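Local coordinates for putative flagellar motor switch protein FliN (Thermotoga maritima, PDB 1O6A), which probably forms part of the C-ring switch complex at the base of the flagellar motor, which sets the direction of rotation, at residues 49-52 against 53-56; 86-89 against 90-94; 39-42 against 43-46. All coordinates share one frame; numbering follows the deposited sequence.

How the interactions relate
Along the chain the order is interaction 3, interaction 1, interaction 2. Interactions 3 and 1 sit at the two ends of strand 45-51: residues 39-46 lead from helix 34-39 into it, and residues 49-56 lead out of it toward strand 56-60, with centres about 21 Å apart. Both hold a type II beta turn with glycine at the third position. Interaction 2 is the start of the C-terminal helix 87-94, its centre about 38 Å from that of interaction 3, on the opposite side of the chain's centre. All three touch the second subunit, and Arg90 of interaction 2 hydrogen-bonds to Met40 O of that subunit, within its interaction 3, tying these distant ends together in the dimer.

Interaction 1. Residues 49-52 against 53-56; sequences DKLT and GEPV
Glu54 folds its side chain back over the backbone of Leu51, with CB lying 3.3 Å from Leu51 O and CG close behind. Its CG is anti to its own carbonyl carbon (chi1 -64°), which carries the carboxylate back toward the incoming strand. There Glu54 OE1 takes the Leu51 N-H on its anti lone pair, at 2.9 Å and almost straight (174°). In the reverse direction Glu54 N donates to Leu51 O at 3.0 Å, so the two residues are bonded twice. Lys50 takes a longer route. Lys50 CG stands 3.8 Å from Glu54 OE1. The chain then bends at chi3 and chi4 and brings Lys50 NZ to Pro55 O at 2.9 Å, in the carbonyl plane. The same ammonium makes a salt bridge to Asp57, and Lys50 CE rests 4.0 Å from Val56 CA. A methionine in place of Lys50 would probably leave the Pro55 carbonyl without this donor and the Asp57 carboxylate without its cationic mate. Gly53 sits at the third position of the turn with phi 100°, where a CB would run into Thr52 O. Leu51 pairs with a strand of the second subunit, so the sheet continues across the interface. The whole is a type II beta turn from Leu51 to Glu54, closed by a side chain as well as by the backbone.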
loop_
_atom_site.group_PDB
_atom_site.type_symbol
_atom_site.label_atom_id
_atom_site.label_comp_id
_atom_site.label_asym_id
_atom_site.label_seq_id
_atom_site.Cartn_x
_atom_site.Cartn_y
_atom_site.Cartn_z
ATOM N N ASP A 49 12.249 1.224 -0.005
ATOM C CA ASP A 49 12.752 2.527 0.332
ATOM C C ASP A 49 12.372 2.992 1.721
ATOM O O ASP A 49 12.785 4.042 2.123
ATOM C CB ASP A 49 12.330 3.574 -0.745
ATOM C CG ASP A 49 10.765 3.847 -0.827
ATOM O OD1 ASP A 49 9.892 3.288 -0.073
ATOM O OD2 ASP A 49 10.324 4.674 -1.693
ATOM N N LYS A 50 11.710 2.164 2.485
ATOM C CA LYS A 50 11.299 2.505 3.846
ATOM C C LYS A 50 12.293 1.991 4.908
ATOM O O LYS A 50 12.789 0.877 4.831
ATOM C CB LYS A 50 9.904 1.940 4.073
ATOM C CG LYS A 50 9.225 2.500 5.382
ATOM C CD LYS A 50 7.772 2.039 5.590
ATOM C CE LYS A 50 6.813 2.711 4.576
ATOM N NZ LYS A 50 6.830 4.176 4.663
ATOM N N LEU A 51 12.604 2.844 5.880
ATOM C CA LEU A 51 13.535 2.526 6.927
ATOM C C LEU A 51 12.823 2.029 8.168
ATOM O O LEU A 51 11.727 2.460 8.490
ATOM C CB LEU A 51 14.414 3.756 7.302
ATOM C CG LEU A 51 15.199 4.389 6.140
ATOM C CD1 LEU A 51 15.675 5.807 6.446
ATOM C CD2 LEU A 51 16.340 3.545 5.715
ATOM N N THR A 52 13.518 1.187 8.930
ATOM C CA THR A 52 12.994 0.786 10.224
ATOM C C THR A 52 12.974 2.051 11.092
ATOM O O THR A 52 13.885 2.920 11.077
ATOM C CB THR A 52 13.806 -0.335 10.893
ATOM O OG1 THR A 52 15.174 0.047 10.978
ATOM C CG2 THR A 52 13.781 -1.597 10.052
ATOM N N GLY A 53 11.911 2.174 11.836
ATOM C CA GLY A 53 11.677 3.396 12.559
ATOM C C GLY A 53 10.687 4.310 11.864
ATOM O O GLY A 53 10.227 5.256 12.487
ATOM N N GLU A 54 10.345 4.032 10.601
ATOM C CA GLU A 54 9.350 4.849 9.896
ATOM C C GLU A 54 7.983 4.220 9.898
ATOM O O GLU A 54 7.860 2.991 9.954
ATOM C CB GLU A 54 9.751 5.090 8.474
ATOM C CG GLU A 54 11.016 5.905 8.305
ATOM C CD GLU A 54 11.153 6.371 6.872
ATOM O OE1 GLU A 54 11.480 5.508 6.023
ATOM O OE2 GLU A 54 10.934 7.574 6.587
ATOM N N PRO A 55 6.941 5.051 9.834
ATOM C CA PRO A 55 5.568 4.556 9.780
ATOM C C PRO A 55 5.177 4.103 8.362
ATOM O O PRO A 55 5.907 4.403 7.409
ATOM C CB PRO A 55 4.756 5.805 10.167
ATOM C CG PRO A 55 5.574 6.948 9.605
ATOM C CD PRO A 55 6.992 6.524 9.843
ATOM N N VAL A 56 4.085 3.365 8.241
ATOM C CA VAL A 56 3.570 2.951 6.934
ATOM C C VAL A 56 2.770 4.096 6.352
ATOM O O VAL A 56 2.320 4.995 7.088
ATOM C CB VAL A 56 2.695 1.680 6.995
ATOM C CG1 VAL A 56 3.545 0.524 7.492
ATOM C CG2 VAL A 56 1.452 1.871 7.810
#

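Interaction 2. Residues 86-89 against 90-94; sequences SPKE and RLELL
A capping box opens the C-terminal helix 87-94, with Ser86 as N-cap and Glu89 as its partner, and Arg90 folds back along it past Ser86 O and beside Pro87. Glu89 N donates to Ser86 OG at 3.1 Å, while Ser86 N donates to Glu89 OE1, also at 3.1 Å, meeting the carboxylate on its anti side and 19° out of its plane. The N-H groups of the N-cap Ser86 and of Glu89 are thus each taken up by the other's side chain, and the carboxylate, near the positive end of the helix dipole, is likely to be favoured in its charged form. From here the regular i to i+4 helical bonding takes over: Arg90 N to Ser86 O at 2.9 Å, then Leu91, Glu92 and Leu93 to the carbonyls of Pro87, Lys88 and Glu89.

A chi1 of -68° sets the Arg90 side chain beside its own backbone N, and Arg90 CG passes 3.4 Å from Ser86 O. Pro87 CG sits 3.8 Å above one face of the Arg90 guanidinium, offset toward the rim. The polar end is gripped from outside this helix turn: Arg90 NE bonds to Val85 O, and NH1 to Val37 O and Met40 O of the second subunit. On the outer surface the bent chain of Lys88 brings Lys88 NZ to 3.4 Å from Glu92 OE2, a weak salt bridge one turn on. Leu93 lays its CG against Glu89 O and packs on Ile65. This is a capped helix N-terminus whose arginine, just past the first turn, reaches into the dimer interface.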
loop_
_atom_site.group_PDB
_atom_site.type_symbol
_atom_site.label_atom_id
_atom_site.label_comp_id
_atom_site.label_asym_id
_atom_site.label_seq_id
_atom_site.Cartn_x
_atom_site.Cartn_y
_atom_site.Cartn_z
ATOM N N SER A 86 -4.186 18.113 7.916
ATOM C CA SER A 86 -5.443 18.712 8.391
ATOM C C SER A 86 -6.625 18.291 7.501
ATOM O O SER A 86 -6.432 17.951 6.323
ATOM C CB SER A 86 -5.356 20.231 8.424
ATOM O OG SER A 86 -5.384 20.746 7.103
ATOM N N PRO A 87 -7.846 18.296 8.050
ATOM C CA PRO A 87 -9.025 17.968 7.242
ATOM C C PRO A 87 -9.150 18.847 5.999
ATOM O O PRO A 87 -9.520 18.339 4.967
ATOM C CB PRO A 87 -10.200 18.174 8.216
ATOM C CG PRO A 87 -9.588 17.994 9.558
ATOM C CD PRO A 87 -8.228 18.594 9.449
ATOM N N LYS A 88 -8.810 20.120 6.093
ATOM C CA LYS A 88 -8.777 20.993 4.929
ATOM C C LYS A 88 -7.753 20.523 3.892
ATOM O O LYS A 88 -8.042 20.510 2.699
ATOM C CB LYS A 88 -8.442 22.413 5.359
ATOM C CG LYS A 88 -8.594 23.427 4.243
ATOM C CD LYS A 88 -8.520 24.864 4.774
ATOM C CE LYS A 88 -7.798 25.797 3.788
ATOM N NZ LYS A 88 -6.328 25.850 4.042
ATOM N N GLU A 89 -6.561 20.113 4.337
ATOM C CA GLU A 89 -5.546 19.617 3.394
ATOM C C GLU A 89 -5.956 18.302 2.745
ATOM O O GLU A 89 -5.594 18.034 1.597
ATOM C CB GLU A 89 -4.184 19.492 4.067
ATOM C CG GLU A 89 -3.606 20.856 4.472
ATOM C CD GLU A 89 -2.353 20.779 5.352
ATOM O OE1 GLU A 89 -2.223 19.881 6.228
ATOM O OE2 GLU A 89 -1.482 21.662 5.189
ATOM N N ARG A 90 -6.738 17.486 3.450
ATOM C CA ARG A 90 -7.188 16.212 2.885
ATOM C C ARG A 90 -8.136 16.505 1.699
ATOM O O ARG A 90 -8.062 15.873 0.646
ATOM C CB ARG A 90 -7.933 15.379 3.942
ATOM C CG ARG A 90 -7.093 14.855 5.073
ATOM C CD ARG A 90 -7.878 14.270 6.231
ATOM N NE ARG A 90 -7.368 14.778 7.498
ATOM C CZ ARG A 90 -7.816 14.439 8.692
ATOM N NH1 ARG A 90 -8.836 13.590 8.838
ATOM N NH2 ARG A 90 -7.233 14.976 9.762
ATOM N N LEU A 91 -9.024 17.470 1.885
ATOM C CA LEU A 91 -9.909 17.903 0.804
ATOM C C LEU A 91 -9.156 18.422 -0.395
ATOM O O LEU A 91 -9.523 18.124 -1.539
ATOM C CB LEU A 91 -10.839 19.009 1.296
ATOM C CG LEU A 91 -12.200 18.536 1.748
ATOM C CD1 LEU A 91 -13.015 19.758 2.174
ATOM C CD2 LEU A 91 -12.919 17.736 0.619
ATOM N N GLU A 92 -8.141 19.242 -0.137
ATOM C CA GLU A 92 -7.365 19.877 -1.197
ATOM C C GLU A 92 -6.701 18.802 -2.037
ATOM O O GLU A 92 -6.744 18.848 -3.259
ATOM C CB GLU A 92 -6.286 20.808 -0.626
ATOM C CG GLU A 92 -6.800 22.160 -0.134
ATOM C CD GLU A 92 -5.772 22.957 0.679
ATOM O OE1 GLU A 92 -4.621 22.489 0.882
ATOM O OE2 GLU A 92 -6.119 24.072 1.131
ATOM N N LEU A 93 -6.080 17.840 -1.369
ATOM C CA LEU A 93 -5.322 16.797 -2.048
ATOM C C LEU A 93 -6.234 15.914 -2.874
ATOM O O LEU A 93 -5.874 15.487 -3.968
ATOM C CB LEU A 93 -4.607 15.924 -1.028
ATOM C CG LEU A 93 -3.309 16.461 -0.450
ATOM C CD1 LEU A 93 -2.921 15.677 0.771
ATOM C CD2 LEU A 93 -2.198 16.376 -1.488
ATOM N N LEU A 94 -7.406 15.607 -2.323
ATOM C CA LEU A 94 -8.370 14.755 -3.007
ATOM C C LEU A 94 -8.994 15.488 -4.180
ATOM O O LEU A 94 -9.501 14.853 -5.095
ATOM C CB LEU A 94 -9.478 14.296 -2.051
ATOM C CG LEU A 94 -8.983 13.308 -1.008
ATOM C CD1 LEU A 94 -10.038 13.076 0.044
ATOM C CD2 LEU A 94 -8.562 12.008 -1.682
#

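Interaction 3. Residues 39-42 against 43-46; sequences EMIH and GSII. Unlike the reference sequence in segment 39-42: His42 (reference Pro).
Met40, a selenomethionine, leaves the end of helix 34-39 and leads into a type II beta turn that runs from Ile41 to Ser44 and delivers the chain to strand 45-51. Met40 CB lies 3.8 Å from Ser44 OG. A chi1 of -64° turns CG to the side of the backbone N and carries the chain away from the turn toward the start of the strand. Farther out, Met40 SE reaches Ile46 CD1 at 3.6 Å, with Ile46 CG1 a little farther; the two side chains cross at about a right angle. Met32 on strand 20-33 touches both Met40 and Ile46, so the pair belongs to one apolar cluster. Ile81 of the second subunit packs on Met40 and on Ser44, which makes this turn part of the dimer interface.

Within the turn, Ser44 N donates to Ile41 O at 3.0 Å, the bond that closes it. Ser44 CB approaches the same oxygen, Ile41 O, at 3.3 Å. Gly43, at the third position with phi 90°, has the backbone shape this turn type needs; a CB there would clash with His42 O. His42, a proline in the reference sequence, occupies the second position, and its side chain packs on Thr82 of the second subunit. Ile45 and Ile46 pair with a strand of that subunit in an antiparallel ladder, which carries the sheet from one chain into the other. The serine hydroxyl completes the closure: Ser44 OG accepts the N-H of Ile41 at 2.9 Å, with the hydrogen almost exactly on the line between them, 178°.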
loop_
_atom_site.group_PDB
_atom_site.type_symbol
_atom_site.label_atom_id
_atom_site.label_comp_id
_atom_site.label_asym_id
_atom_site.label_seq_id
_atom_site.Cartn_x
_atom_site.Cartn_y
_atom_site.Cartn_z
ATOM N N GLU A 39 12.815 -12.654 -13.582
ATOM C CA GLU A 39 13.748 -13.577 -12.943
ATOM C C GLU A 39 13.459 -13.859 -11.499
ATOM O O GLU A 39 14.117 -14.724 -10.889
ATOM C CB GLU A 39 15.167 -12.997 -13.038
ATOM C CG GLU A 39 15.729 -13.096 -14.445
ATOM C CD GLU A 39 17.074 -12.414 -14.588
ATOM O OE1 GLU A 39 17.475 -11.623 -13.683
ATOM O OE2 GLU A 39 17.695 -12.648 -15.646
HETATM N N MSE A 40 12.558 -13.115 -10.870
HETATM C CA MSE A 40 12.262 -13.397 -9.483
HETATM C C MSE A 40 11.673 -14.776 -9.287
HETATM O O MSE A 40 10.952 -15.289 -10.148
HETATM C CB MSE A 40 11.297 -12.347 -8.911
HETATM C CG MSE A 40 11.928 -11.031 -8.909
HETATM SE SE MSE A 40 10.821 -9.838 -7.814
HETATM C CE MSE A 40 9.327 -9.876 -8.686
ATOM N N ILE A 41 11.954 -15.347 -8.131
ATOM C CA ILE A 41 11.515 -16.690 -7.760
ATOM C C ILE A 41 10.915 -16.700 -6.345
ATOM O O ILE A 41 11.014 -15.729 -5.621
ATOM C CB ILE A 41 12.728 -17.677 -7.860
ATOM C CG1 ILE A 41 13.865 -17.279 -6.909
ATOM C CG2 ILE A 41 13.192 -17.756 -9.281
ATOM C CD1 ILE A 41 14.857 -18.429 -6.648
ATOM N N HIS A 42 10.268 -17.795 -5.965
ATOM C CA HIS A 42 9.895 -18.017 -4.566
ATOM C C HIS A 42 11.137 -17.833 -3.716
ATOM O O HIS A 42 12.210 -18.380 -4.038
ATOM C CB HIS A 42 9.345 -19.423 -4.368
ATOM C CG HIS A 42 7.998 -19.614 -4.975
ATOM N ND1 HIS A 42 7.817 -20.044 -6.275
ATOM C CD2 HIS A 42 6.758 -19.385 -4.478
ATOM C CE1 HIS A 42 6.523 -20.077 -6.553
ATOM N NE2 HIS A 42 5.857 -19.685 -5.481
ATOM N N GLY A 43 10.998 -17.048 -2.650
ATOM C CA GLY A 43 12.120 -16.650 -1.812
ATOM C C GLY A 43 12.873 -15.368 -2.180
ATOM O O GLY A 43 13.614 -14.875 -1.387
ATOM N N SER A 44 12.643 -14.784 -3.346
ATOM C CA SER A 44 13.373 -13.636 -3.762
ATOM C C SER A 44 13.107 -12.536 -2.782
ATOM O O SER A 44 12.013 -12.430 -2.230
ATOM C CB SER A 44 12.945 -13.122 -5.121
ATOM O OG SER A 44 13.493 -13.862 -6.170
ATOM N N ILE A 45 14.112 -11.712 -2.572
ATOM C CA ILE A 45 13.992 -10.649 -1.588
ATOM C C ILE A 45 14.051 -9.306 -2.306
ATOM O O ILE A 45 14.953 -9.034 -3.141
ATOM C CB ILE A 45 15.028 -10.827 -0.485
ATOM C CG1 ILE A 45 14.494 -11.917 0.470
ATOM C CG2 ILE A 45 15.204 -9.487 0.275
ATOM C CD1 ILE A 45 15.415 -12.418 1.416
ATOM N N ILE A 46 13.053 -8.489 -2.015
ATOM C CA ILE A 46 12.909 -7.152 -2.598
ATOM C C ILE A 46 13.073 -6.129 -1.476
ATOM O O ILE A 46 12.292 -6.096 -0.522
ATOM C CB ILE A 46 11.532 -6.973 -3.248
ATOM C CG1 ILE A 46 11.281 -8.047 -4.333
ATOM C CG2 ILE A 46 11.337 -5.512 -3.775
ATOM C CD1 ILE A 46 9.863 -8.035 -4.822
#